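Local coordinates for protein predicted acetamidase/formamidase (Thermoanaerobacter tengcongensis, PDB 3TKK) that probably hydrolyses carbon-nitrogen bonds in linear amides, other than peptide bonds, and binds zinc and calcium ions, at residues Q45-K50 and S110-I115; K82-A87 and I163-E168. All coordinates share one frame; numbering follows the deposited sequence.

Interaction 1 of 2, residues Q45-K50 and S110-I115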
# COMPACT_ATOMS: atom_id res chain seq x y z
N GLN A 45 15.25 16.06 -23.50
CA GLN A 45 14.57 17.33 -23.44
C GLN A 45 13.49 17.39 -24.50
O GLN A 45 12.63 18.27 -24.48
CB GLN A 45 15.59 18.45 -23.68
CG GLN A 45 16.52 18.64 -22.50
CD GLN A 45 17.80 19.17 -22.96
OE1 GLN A 45 18.86 18.68 -22.58
NE2 GLN A 45 17.74 20.17 -23.83
N SER A 46 13.56 16.47 -25.45
CA SER A 46 12.63 16.47 -26.55
C SER A 46 12.48 15.03 -27.05
O SER A 46 13.30 14.17 -26.73
CB SER A 46 13.14 17.39 -27.68
OG SER A 46 12.51 17.07 -28.90
N ASN A 47 11.42 14.78 -27.80
CA ASN A 47 11.29 13.51 -28.48
C ASN A 47 12.08 13.45 -29.77
O ASN A 47 13.18 14.00 -29.89
CB ASN A 47 9.81 13.22 -28.80
CG ASN A 47 9.01 12.73 -27.56
OD1 ASN A 47 8.17 13.47 -27.02
ND2 ASN A 47 9.25 11.48 -27.13
N GLU A 48 11.44 12.83 -30.76
CA GLU A 48 12.14 12.54 -31.99
C GLU A 48 13.44 11.86 -31.54
O GLU A 48 13.41 10.75 -30.97
CB GLU A 48 12.40 13.83 -32.77
CG GLU A 48 12.83 13.65 -34.25
CD GLU A 48 13.96 14.61 -34.67
OE1 GLU A 48 14.52 15.28 -33.77
OE2 GLU A 48 14.29 14.70 -35.88
N ASP A 49 14.57 12.56 -31.73
CA ASP A 49 15.95 12.03 -31.60
C ASP A 49 16.35 11.72 -30.15
O ASP A 49 17.24 10.86 -29.91
CB ASP A 49 17.00 13.01 -32.23
CG ASP A 49 17.43 12.65 -33.69
OD1 ASP A 49 18.65 12.76 -34.00
OD2 ASP A 49 16.57 12.29 -34.53
N LYS A 50 15.73 12.41 -29.19
CA LYS A 50 16.09 12.19 -27.79
C LYS A 50 15.41 10.94 -27.22
O LYS A 50 14.26 10.98 -26.74
CB LYS A 50 15.82 13.42 -26.93
CG LYS A 50 16.86 14.52 -27.11
CD LYS A 50 16.60 15.67 -26.20
CE LYS A 50 17.87 16.47 -26.01
NZ LYS A 50 18.07 16.82 -24.58
N SER A 110 10.27 6.45 -24.42
CA SER A 110 10.10 7.66 -23.59
C SER A 110 9.13 8.62 -24.26
O SER A 110 8.97 8.61 -25.47
CB SER A 110 11.41 8.42 -23.41
OG SER A 110 11.90 8.85 -24.66
N LYS A 111 8.49 9.46 -23.46
CA LYS A 111 7.60 10.46 -23.97
C LYS A 111 7.83 11.71 -23.17
O LYS A 111 7.74 11.69 -21.91
CB LYS A 111 6.16 10.07 -23.66
CG LYS A 111 5.14 11.04 -24.31
CD LYS A 111 3.78 10.51 -24.00
CE LYS A 111 2.95 10.83 -25.21
NZ LYS A 111 3.44 12.16 -25.75
N VAL A 112 8.05 12.82 -23.87
CA VAL A 112 8.22 14.08 -23.14
C VAL A 112 6.83 14.69 -23.07
O VAL A 112 6.17 14.69 -24.08
CB VAL A 112 9.13 15.05 -23.95
CG1 VAL A 112 9.10 16.49 -23.40
CG2 VAL A 112 10.56 14.53 -23.94
N VAL A 113 6.38 15.14 -21.90
CA VAL A 113 5.07 15.76 -21.74
C VAL A 113 5.17 17.20 -21.24
O VAL A 113 6.03 17.52 -20.42
CB VAL A 113 4.21 14.98 -20.75
CG1 VAL A 113 3.87 13.66 -21.39
CG2 VAL A 113 5.01 14.60 -19.47
N ASP A 114 4.25 18.04 -21.69
CA ASP A 114 4.08 19.36 -21.15
C ASP A 114 3.43 19.29 -19.77
O ASP A 114 2.65 18.38 -19.47
CB ASP A 114 3.28 20.21 -22.14
CG ASP A 114 4.03 20.42 -23.40
OD1 ASP A 114 5.29 20.49 -23.37
OD2 ASP A 114 3.36 20.41 -24.43
N ILE A 115 3.91 20.15 -18.90
CA ILE A 115 3.28 20.37 -17.60
C ILE A 115 2.79 21.80 -17.70
O ILE A 115 3.62 22.71 -17.96
CB ILE A 115 4.27 20.14 -16.43
CG1 ILE A 115 4.66 18.68 -16.49
CG2 ILE A 115 3.55 20.50 -15.09
CD1 ILE A 115 5.78 18.17 -15.66
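In N47, CG stands anti to the carbonyl carbon and beside the backbone N (chi1 -77°). The second torsion (chi2 108°) then turns OD1 toward V112 N and ND2 toward S110 O. In V112, CG1 lies anti to the backbone N and CG2 anti to the carbonyl carbon. The N47 and V112 side chains slide past each other in opposite directions.

The N47 amide uses both of its polar atoms. OD1 of N47 accepts a nearly straight bond from V112 N at 3.2 Å, with the donor tilted 29° from the carbonyl plane. ND2 of N47 gives a weak bond to S110 O at 3.3 Å. The pair of bonds would limit rotation of the amide. An alanine here would probably leave V112 N without this acceptor and S110 O without its weak donor, and open a gap beside CB of V112.

The V112 methyls lie against the loop backbone: CG2 packs on S46 C at 3.7 Å, and CG1 faces Q45 O.

N47 O takes S46 OG at 3.3 Å and K50 N at 3.1 Å, from opposite faces of its plane. V112 also touches I44, and K111 pairs with L92 of the adjacent strand. This is a surface contact, in which a type II' beta turn from N47 to K50 is held to strand 108-116 of a four-stranded antiparallel sheet.

Interaction 2 of 2, residues K82-A87 and I163-E168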
# COMPACT_ATOMS: atom_id res chain seq x y z
N LYS A 82 9.34 22.25 2.35
CA LYS A 82 8.39 23.37 2.38
C LYS A 82 7.80 23.61 1.03
O LYS A 82 6.64 23.83 0.94
CB LYS A 82 9.13 24.58 2.91
CG LYS A 82 9.57 24.36 4.40
CD LYS A 82 9.90 25.72 4.98
CE LYS A 82 10.65 25.58 6.30
NZ LYS A 82 10.80 26.99 6.88
N LYS A 83 8.57 23.61 -0.03
CA LYS A 83 8.01 23.81 -1.36
C LYS A 83 8.70 22.98 -2.38
O LYS A 83 9.91 22.84 -2.33
CB LYS A 83 8.25 25.22 -1.82
CG LYS A 83 7.08 26.07 -1.67
CD LYS A 83 7.32 27.21 -2.61
CE LYS A 83 8.60 28.00 -2.18
NZ LYS A 83 8.13 29.35 -1.57
N ILE A 84 7.97 22.53 -3.38
CA ILE A 84 8.65 21.86 -4.50
C ILE A 84 8.17 22.55 -5.79
O ILE A 84 6.96 22.56 -6.06
CB ILE A 84 8.25 20.38 -4.54
CG1 ILE A 84 8.71 19.66 -3.29
CG2 ILE A 84 8.83 19.57 -5.71
CD1 ILE A 84 8.32 18.14 -3.39
N GLU A 85 9.06 23.11 -6.60
CA GLU A 85 8.61 23.56 -7.91
C GLU A 85 9.15 22.71 -9.01
O GLU A 85 10.29 22.18 -8.89
CB GLU A 85 8.95 25.07 -8.08
CG GLU A 85 8.25 25.87 -6.96
CD GLU A 85 8.93 27.25 -6.64
OE1 GLU A 85 8.87 27.71 -5.45
OE2 GLU A 85 9.51 27.86 -7.58
N VAL A 86 8.33 22.40 -10.02
CA VAL A 86 8.79 21.46 -11.02
C VAL A 86 8.86 22.24 -12.38
O VAL A 86 8.14 23.16 -12.63
CB VAL A 86 7.93 20.18 -11.16
CG1 VAL A 86 7.86 19.44 -9.74
CG2 VAL A 86 6.50 20.57 -11.73
N ALA A 87 9.77 21.81 -13.25
CA ALA A 87 9.87 22.38 -14.59
C ALA A 87 8.58 22.18 -15.41
O ALA A 87 7.72 21.35 -15.04
CB ALA A 87 11.03 21.95 -15.30
N ILE A 163 6.92 12.02 0.29
CA ILE A 163 7.92 13.08 0.41
C ILE A 163 7.57 14.20 -0.52
O ILE A 163 8.01 14.18 -1.65
CB ILE A 163 9.36 12.44 0.15
CG1 ILE A 163 9.48 11.30 1.18
CG2 ILE A 163 10.49 13.58 0.35
CD1 ILE A 163 11.00 10.41 1.16
N ALA A 164 6.82 15.18 -0.02
CA ALA A 164 6.16 16.27 -0.80
C ALA A 164 6.09 17.47 0.10
O ALA A 164 6.43 17.35 1.26
CB ALA A 164 4.68 15.76 -1.18
N GLU A 165 5.53 18.61 -0.36
CA GLU A 165 5.45 19.72 0.47
C GLU A 165 4.69 19.34 1.69
O GLU A 165 3.69 18.66 1.53
CB GLU A 165 4.64 20.82 -0.34
CG GLU A 165 5.42 21.32 -1.55
CD GLU A 165 4.70 22.58 -2.16
OE1 GLU A 165 5.23 23.31 -2.96
OE2 GLU A 165 3.57 22.79 -1.78
N GLY A 166 5.05 19.87 2.88
CA GLY A 166 4.24 19.67 4.08
C GLY A 166 4.93 18.49 4.83
O GLY A 166 4.64 18.22 5.97
N ALA A 167 5.76 17.75 4.17
CA ALA A 167 6.31 16.57 4.91
C ALA A 167 7.64 16.83 5.58
O ALA A 167 8.35 17.75 5.16
CB ALA A 167 6.41 15.45 4.01
N GLU A 168 8.02 15.96 6.54
CA GLU A 168 9.28 15.99 7.21
C GLU A 168 9.87 14.61 7.08
O GLU A 168 9.23 13.64 7.41
CB GLU A 168 9.02 16.24 8.70
CG GLU A 168 8.75 17.70 9.02
CD GLU A 168 8.17 17.76 10.44
OE1 GLU A 168 8.27 16.76 11.23
OE2 GLU A 168 7.59 18.76 10.74
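E165 lays its side chain against K82, K83 and I84, where strand 76-86 has a classic beta bulge. K82 and K83 both face L206 of strand 203-212 at this bulge. E165 itself lies in the type II beta turn from A164 to A167, just before strand 168-172.

The E165 chain starts at CB, 3.8 Å from K82 O. CG stands anti to the carbonyl carbon (chi1 -67°), and the chain runs extended beyond it. CG passes 3.4 Å from I84 N and also meets K83 CA. CD follows over the same two atoms, at 3.5 Å from I84 N. At the tip, OE1 touches K83 CA and the K83 CG.

I84 adds the apolar part. Its CD1 packs on A164 CA at 3.9 Å, and its side chain also touches P132 and I134. The K82 amine points to other partners, forming salt bridges with E31 and E208. The amine of K83 and the carboxylate of E85 both lie near the E165 carboxylate without contact, so their net effect is probably small.

The one hydrogen bond across the contact runs from I84 N to the anti lone pair of E165 OE1, at 2.9 Å, with an N-H...O angle of 161°.

In the fold
From the N terminus, the chain reaches segment 45-50 in the loop between strands 31-36 and 62-69. After strand 62-69 of the second mixed sheet it returns to the nine-stranded sheet in strand 76-86, which holds segment 82-87. Strand 89-95 follows, and at 110-115 interaction 1 closes its loop on the small antiparallel sheet. Interaction 2 closes later, when the chain arrives at 163-168. The two loops therefore cross, because 82-87 lies inside the first and 163-168 beyond its end. Interaction 1 ties a surface loop to the small sheet. Interaction 2 ties strand 76-86 to the turn that leads into its neighbour in the large sheet, strand 168-172. The contact centres are 24 Å apart, yet CD1 of I115 packs on O of A87 at 3.8 Å.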